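Long-range contact in Bd3459 (Bdellovibrio bacteriovorus, PDB 5CEC), which acts as a predatory endopeptidase of the peptidase S13 family, a group generally assigned D-Ala-D-Ala carboxypeptidase activity: residues 113-124 against 235-246. The protein carries 1 engineered substitution. Residues are numbered along the deposited sequence; the frame is centred on the assembly and turned at random.
Sequences DPLFGRNMSYFL and LMSAPLKTILKR. With SO4 (sulfate ion), chain D; SO4 (sulfate ion), chain E.
Asp113 turns its buried carboxylate to a methylene rather than a hydroxyl: OD2 lies 3.4 Å from Ser237 CB, while Ser237 OG bonds to Ala238 O and Phe90 N. No direct hydrogen bond joins the segments; a water 2.8 Å from Asp113 OD2 and 3.1 Å from Leu235 O links them. The other oxygen, OD1, takes the backbone N of Leu115 on its anti side, an Asx turn that restrains the carboxylate.

At one end Leu235, on strand 231-236 of the mixed sheet, packs among Phe116, Met120, Phe123 and Leu124. Its CD2 meets Met120 CE tip to tip at 3.8 Å and lies close to Phe116 CE2; the Leu235 and Phe123 side chains slide past each other in opposite directions, with Leu235 CD1 3.8 Å from Phe123 CE2. Met120 leaves the helix with CG anti to the backbone N (chi1 -172°), then bends at chi2, laying CG 3.5 Å above the centre of the Phe116 ring and CE against Met236 O and Leu235 CD2.

Farther along, the Pro114 and Ile243 side chains cross at about a right angle, Pro114 CG 4.1 Å from Ile243 CG2, and Leu115 CD2 reaches Arg246 CG. Arg246 NE forms a salt bridge with Glu152, while NH1 and NH2 donate to a sulfate, probably from the crystallisation liquor.

Dispersion and shape thus pack loop 113-117 and helix 118-130 onto strand 231-236 and helix 240-250, with one water as polar link.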
loop_
_atom_site.group_PDB
_atom_site.type_symbol
_atom_site.label_atom_id
_atom_site.label_comp_id
_atom_site.label_asym_id
_atom_site.label_seq_id
_atom_site.Cartn_x
_atom_site.Cartn_y
_atom_site.Cartn_z
ATOM N N ASP A 113 -17.568 8.359 6.878
ATOM C CA ASP A 113 -16.124 8.250 7.179
ATOM C C ASP A 113 -15.671 6.904 6.584
ATOM O O ASP A 113 -16.202 5.855 6.964
ATOM C CB ASP A 113 -15.939 8.315 8.708
ATOM C CG ASP A 113 -14.512 8.209 9.169
ATOM O OD1 ASP A 113 -13.620 7.745 8.432
ATOM O OD2 ASP A 113 -14.304 8.615 10.332
ATOM N N PRO A 114 -14.654 6.929 5.710
ATOM C CA PRO A 114 -14.191 5.715 5.008
ATOM C C PRO A 114 -13.078 4.980 5.708
ATOM O O PRO A 114 -12.475 4.087 5.128
ATOM C CB PRO A 114 -13.698 6.271 3.665
ATOM C CG PRO A 114 -13.129 7.583 4.051
ATOM C CD PRO A 114 -14.036 8.132 5.134
ATOM N N LEU A 115 -12.812 5.351 6.960
ATOM C CA LEU A 115 -11.802 4.684 7.778
ATOM C C LEU A 115 -12.328 4.440 9.175
ATOM O O LEU A 115 -11.623 4.637 10.155
ATOM C CB LEU A 115 -10.499 5.497 7.757
ATOM C CG LEU A 115 -9.256 4.917 8.412
ATOM C CD1 LEU A 115 -9.092 3.453 8.059
ATOM C CD2 LEU A 115 -8.011 5.728 8.077
ATOM N N PHE A 116 -13.554 3.946 9.245
ATOM C CA PHE A 116 -14.237 3.726 10.520
ATOM C C PHE A 116 -14.348 2.222 10.691
ATOM O O PHE A 116 -15.238 1.579 10.129
ATOM C CB PHE A 116 -15.591 4.436 10.579
ATOM C CG PHE A 116 -16.050 4.765 11.959
ATOM C CD1 PHE A 116 -16.073 3.811 12.952
ATOM C CD2 PHE A 116 -16.444 6.043 12.291
ATOM C CE1 PHE A 116 -16.498 4.107 14.232
ATOM C CE2 PHE A 116 -16.879 6.352 13.588
ATOM C CZ PHE A 116 -16.888 5.383 14.544
ATOM N N GLY A 117 -13.414 1.687 11.466
ATOM C CA GLY A 117 -13.339 0.269 11.741
ATOM C C GLY A 117 -12.922 0.052 13.179
ATOM O O GLY A 117 -13.293 0.822 14.077
ATOM N N ARG A 118 -12.110 -0.976 13.389
ATOM C CA ARG A 118 -11.583 -1.289 14.729
ATOM C C ARG A 118 -11.046 -0.083 15.464
ATOM O O ARG A 118 -11.436 0.168 16.608
ATOM C CB ARG A 118 -10.462 -2.357 14.611
ATOM C CG ARG A 118 -9.846 -2.745 15.959
ATOM C CD ARG A 118 -8.456 -3.347 15.787
ATOM N NE ARG A 118 -8.467 -4.529 14.938
ATOM C CZ ARG A 118 -8.794 -5.768 15.337
ATOM N NH1 ARG A 118 -9.209 -6.019 16.571
ATOM N NH2 ARG A 118 -8.692 -6.756 14.477
ATOM N N ASN A 119 -10.101 0.618 14.856
ATOM C CA ASN A 119 -9.336 1.601 15.638
ATOM C C ASN A 119 -10.141 2.857 15.949
ATOM O O ASN A 119 -10.077 3.381 17.080
ATOM C CB ASN A 119 -8.013 1.896 14.958
ATOM C CG ASN A 119 -7.088 0.719 14.992
ATOM O OD1 ASN A 119 -7.060 0.022 15.983
ATOM N ND2 ASN A 119 -6.362 0.464 13.923
ATOM N N MET A 120 -10.939 3.346 14.994
ATOM C CA MET A 120 -11.863 4.436 15.314
ATOM C C MET A 120 -12.890 4.030 16.380
ATOM O O MET A 120 -13.274 4.836 17.225
ATOM C CB MET A 120 -12.504 5.006 14.053
ATOM C CG MET A 120 -13.295 6.250 14.346
ATOM S SD MET A 120 -12.280 7.582 14.993
ATOM C CE MET A 120 -12.899 9.003 14.126
ATOM N N SER A 121 -13.312 2.775 16.342
ATOM C CA SER A 121 -14.269 2.256 17.322
ATOM C C SER A 121 -13.638 2.246 18.706
ATOM O O SER A 121 -14.279 2.651 19.678
ATOM C CB SER A 121 -14.752 0.848 16.955
ATOM O OG SER A 121 -15.548 0.881 15.788
ATOM N N TYR A 122 -12.388 1.788 18.793
ATOM C CA TYR A 122 -11.672 1.829 20.063
ATOM C C TYR A 122 -11.563 3.241 20.607
ATOM O O TYR A 122 -11.746 3.469 21.797
ATOM C CB TYR A 122 -10.262 1.250 19.922
ATOM C CG TYR A 122 -10.133 -0.255 19.706
ATOM C CD1 TYR A 122 -11.226 -1.129 19.801
ATOM C CD2 TYR A 122 -8.898 -0.791 19.400
ATOM C CE1 TYR A 122 -11.078 -2.493 19.603
ATOM C CE2 TYR A 122 -8.737 -2.144 19.201
ATOM C CZ TYR A 122 -9.813 -2.989 19.309
ATOM O OH TYR A 122 -9.609 -4.321 19.111
ATOM N N PHE A 123 -11.258 4.188 19.736
ATOM C CA PHE A 123 -11.201 5.594 20.153
ATOM C C PHE A 123 -12.559 6.088 20.613
ATOM O O PHE A 123 -12.664 6.753 21.650
ATOM C CB PHE A 123 -10.651 6.465 19.037
ATOM C CG PHE A 123 -10.500 7.913 19.422
ATOM C CD1 PHE A 123 -9.530 8.325 20.348
ATOM C CD2 PHE A 123 -11.355 8.860 18.917
ATOM C CE1 PHE A 123 -9.421 9.653 20.726
ATOM C CE2 PHE A 123 -11.243 10.194 19.296
ATOM C CZ PHE A 123 -10.285 10.586 20.205
ATOM N N LEU A 124 -13.602 5.754 19.873
ATOM C CA LEU A 124 -14.936 6.167 20.284
ATOM C C LEU A 124 -15.303 5.596 21.661
ATOM O O LEU A 124 -15.886 6.300 22.491
ATOM C CB LEU A 124 -15.991 5.787 19.244
ATOM C CG LEU A 124 -17.459 6.034 19.610
ATOM C CD1 LEU A 124 -17.661 7.478 20.048
ATOM C CD2 LEU A 124 -18.380 5.662 18.483
ATOM N N LEU A 235 -17.803 13.393 16.664
ATOM C CA LEU A 235 -16.554 12.650 16.624
ATOM C C LEU A 235 -15.966 12.879 15.237
ATOM O O LEU A 235 -16.355 12.231 14.261
ATOM C CB LEU A 235 -16.814 11.153 16.835
ATOM C CG LEU A 235 -15.559 10.269 16.896
ATOM C CD1 LEU A 235 -14.956 10.308 18.293
ATOM C CD2 LEU A 235 -15.894 8.842 16.465
ATOM N N MET A 236 -15.022 13.796 15.128
ATOM C CA MET A 236 -14.439 14.109 13.832
ATOM C C MET A 236 -13.331 13.130 13.490
ATOM O O MET A 236 -12.510 12.779 14.332
ATOM C CB MET A 236 -13.875 15.506 13.799
ATOM C CG MET A 236 -14.905 16.570 14.062
ATOM S SD MET A 236 -14.411 18.175 13.437
ATOM C CE MET A 236 -13.098 18.559 14.586
ATOM N N SER A 237 -13.305 12.684 12.239
ATOM C CA SER A 237 -12.155 11.942 11.751
ATOM C C SER A 237 -10.909 12.798 11.759
ATOM O O SER A 237 -10.982 14.035 11.843
ATOM C CB SER A 237 -12.378 11.428 10.329
ATOM O OG SER A 237 -12.325 12.480 9.382
ATOM N N ALA A 238 -9.760 12.153 11.620
ATOM C CA ALA A 238 -8.529 12.801 11.160
ATOM C C ALA A 238 -8.834 13.528 9.840
ATOM O O ALA A 238 -9.766 13.153 9.103
ATOM C CB ALA A 238 -7.405 11.758 10.980
ATOM N N PRO A 239 -8.030 14.540 9.523
ATOM C CA PRO A 239 -8.296 15.229 8.258
ATOM C C PRO A 239 -8.128 14.294 7.065
ATOM O O PRO A 239 -7.380 13.302 7.112
ATOM C CB PRO A 239 -7.280 16.358 8.227
ATOM C CG PRO A 239 -6.277 16.072 9.282
ATOM C CD PRO A 239 -6.891 15.117 10.263
ATOM N N LEU A 240 -8.788 14.658 5.970
ATOM C CA LEU A 240 -8.737 13.853 4.761
ATOM C C LEU A 240 -7.315 13.536 4.305
ATOM O O LEU A 240 -7.049 12.407 3.894
ATOM C CB LEU A 240 -9.515 14.538 3.630
ATOM C CG LEU A 240 -9.535 13.793 2.304
ATOM C CD1 LEU A 240 -10.299 12.489 2.387
ATOM C CD2 LEU A 240 -10.055 14.683 1.195
ATOM N N LYS A 241 -6.403 14.498 4.414
ATOM C CA LYS A 241 -5.019 14.245 4.009
ATOM C C LYS A 241 -4.450 13.002 4.728
ATOM O O LYS A 241 -3.684 12.259 4.141
ATOM C CB LYS A 241 -4.130 15.484 4.224
ATOM C CG LYS A 241 -4.000 15.906 5.682
ATOM C CD LYS A 241 -3.201 17.157 5.964
ATOM C CE LYS A 241 -3.186 17.375 7.464
ATOM N NZ LYS A 241 -2.235 18.409 7.922
ATOM N N THR A 242 -4.764 12.863 6.018
ATOM C CA THR A 242 -4.301 11.733 6.825
ATOM C C THR A 242 -4.918 10.406 6.342
ATOM O O THR A 242 -4.249 9.364 6.267
ATOM C CB THR A 242 -4.599 11.973 8.302
ATOM O OG1 THR A 242 -3.999 13.208 8.682
ATOM C CG2 THR A 242 -4.143 10.825 9.187
ATOM N N ILE A 243 -6.210 10.443 6.101
ATOM C CA ILE A 243 -6.925 9.270 5.570
ATOM C C ILE A 243 -6.309 8.839 4.234
ATOM O O ILE A 243 -6.070 7.645 3.977
ATOM C CB ILE A 243 -8.438 9.561 5.433
ATOM C CG1 ILE A 243 -9.037 9.792 6.831
ATOM C CG2 ILE A 243 -9.150 8.416 4.664
ATOM C CD1 ILE A 243 -10.443 10.341 6.773
ATOM N N LEU A 244 -6.055 9.826 3.382
ATOM C CA LEU A 244 -5.415 9.577 2.083
ATOM C C LEU A 244 -3.997 9.027 2.228
ATOM O O LEU A 244 -3.616 8.073 1.551
ATOM C CB LEU A 244 -5.407 10.845 1.220
ATOM C CG LEU A 244 -6.791 11.327 0.801
ATOM C CD1 LEU A 244 -6.701 12.733 0.264
ATOM C CD2 LEU A 244 -7.460 10.436 -0.222
ATOM N N LYS A 245 -3.232 9.608 3.159
ATOM C CA LYS A 245 -1.882 9.105 3.436
ATOM C C LYS A 245 -1.932 7.626 3.839
ATOM O O LYS A 245 -1.147 6.812 3.325
ATOM C CB LYS A 245 -1.214 9.922 4.542
ATOM C CG LYS A 245 0.223 9.553 4.844
ATOM C CD LYS A 245 1.210 10.119 3.866
ATOM C CE LYS A 245 2.609 9.578 4.139
ATOM N NZ LYS A 245 3.666 10.186 3.288
ATOM N N ARG A 246 -2.837 7.287 4.761
ATOM C CA ARG A 246 -2.973 5.878 5.177
ATOM C C ARG A 246 -3.321 5.009 3.956
ATOM O O ARG A 246 -2.703 3.964 3.723
ATOM C CB ARG A 246 -4.027 5.747 6.246
ATOM C CG ARG A 246 -4.203 4.350 6.794
ATOM C CD ARG A 246 -2.943 3.793 7.428
ATOM N NE ARG A 246 -3.239 2.651 8.286
ATOM C CZ ARG A 246 -2.329 1.803 8.749
ATOM N NH1 ARG A 246 -1.056 1.837 8.352
ATOM N NH2 ARG A 246 -2.724 0.876 9.588
HETATM S S SO4 D . 0.372 -1.111 10.359
HETATM O O1 SO4 D . 1.462 -1.711 11.164
HETATM O O2 SO4 D . 0.931 -0.127 9.399
HETATM O O3 SO4 D . -0.687 -0.501 11.196
HETATM O O4 SO4 D . -0.219 -2.195 9.524
HETATM S S SO4 E . -10.890 -8.930 17.716
HETATM O O1 SO4 E . -9.443 -8.750 17.424
HETATM O O2 SO4 E . -11.305 -10.330 17.503
HETATM O O3 SO4 E . -11.737 -7.935 17.041
HETATM O O4 SO4 E . -11.158 -8.656 19.178
HETATM O O HOH W 1 -15.954 10.104 12.071
#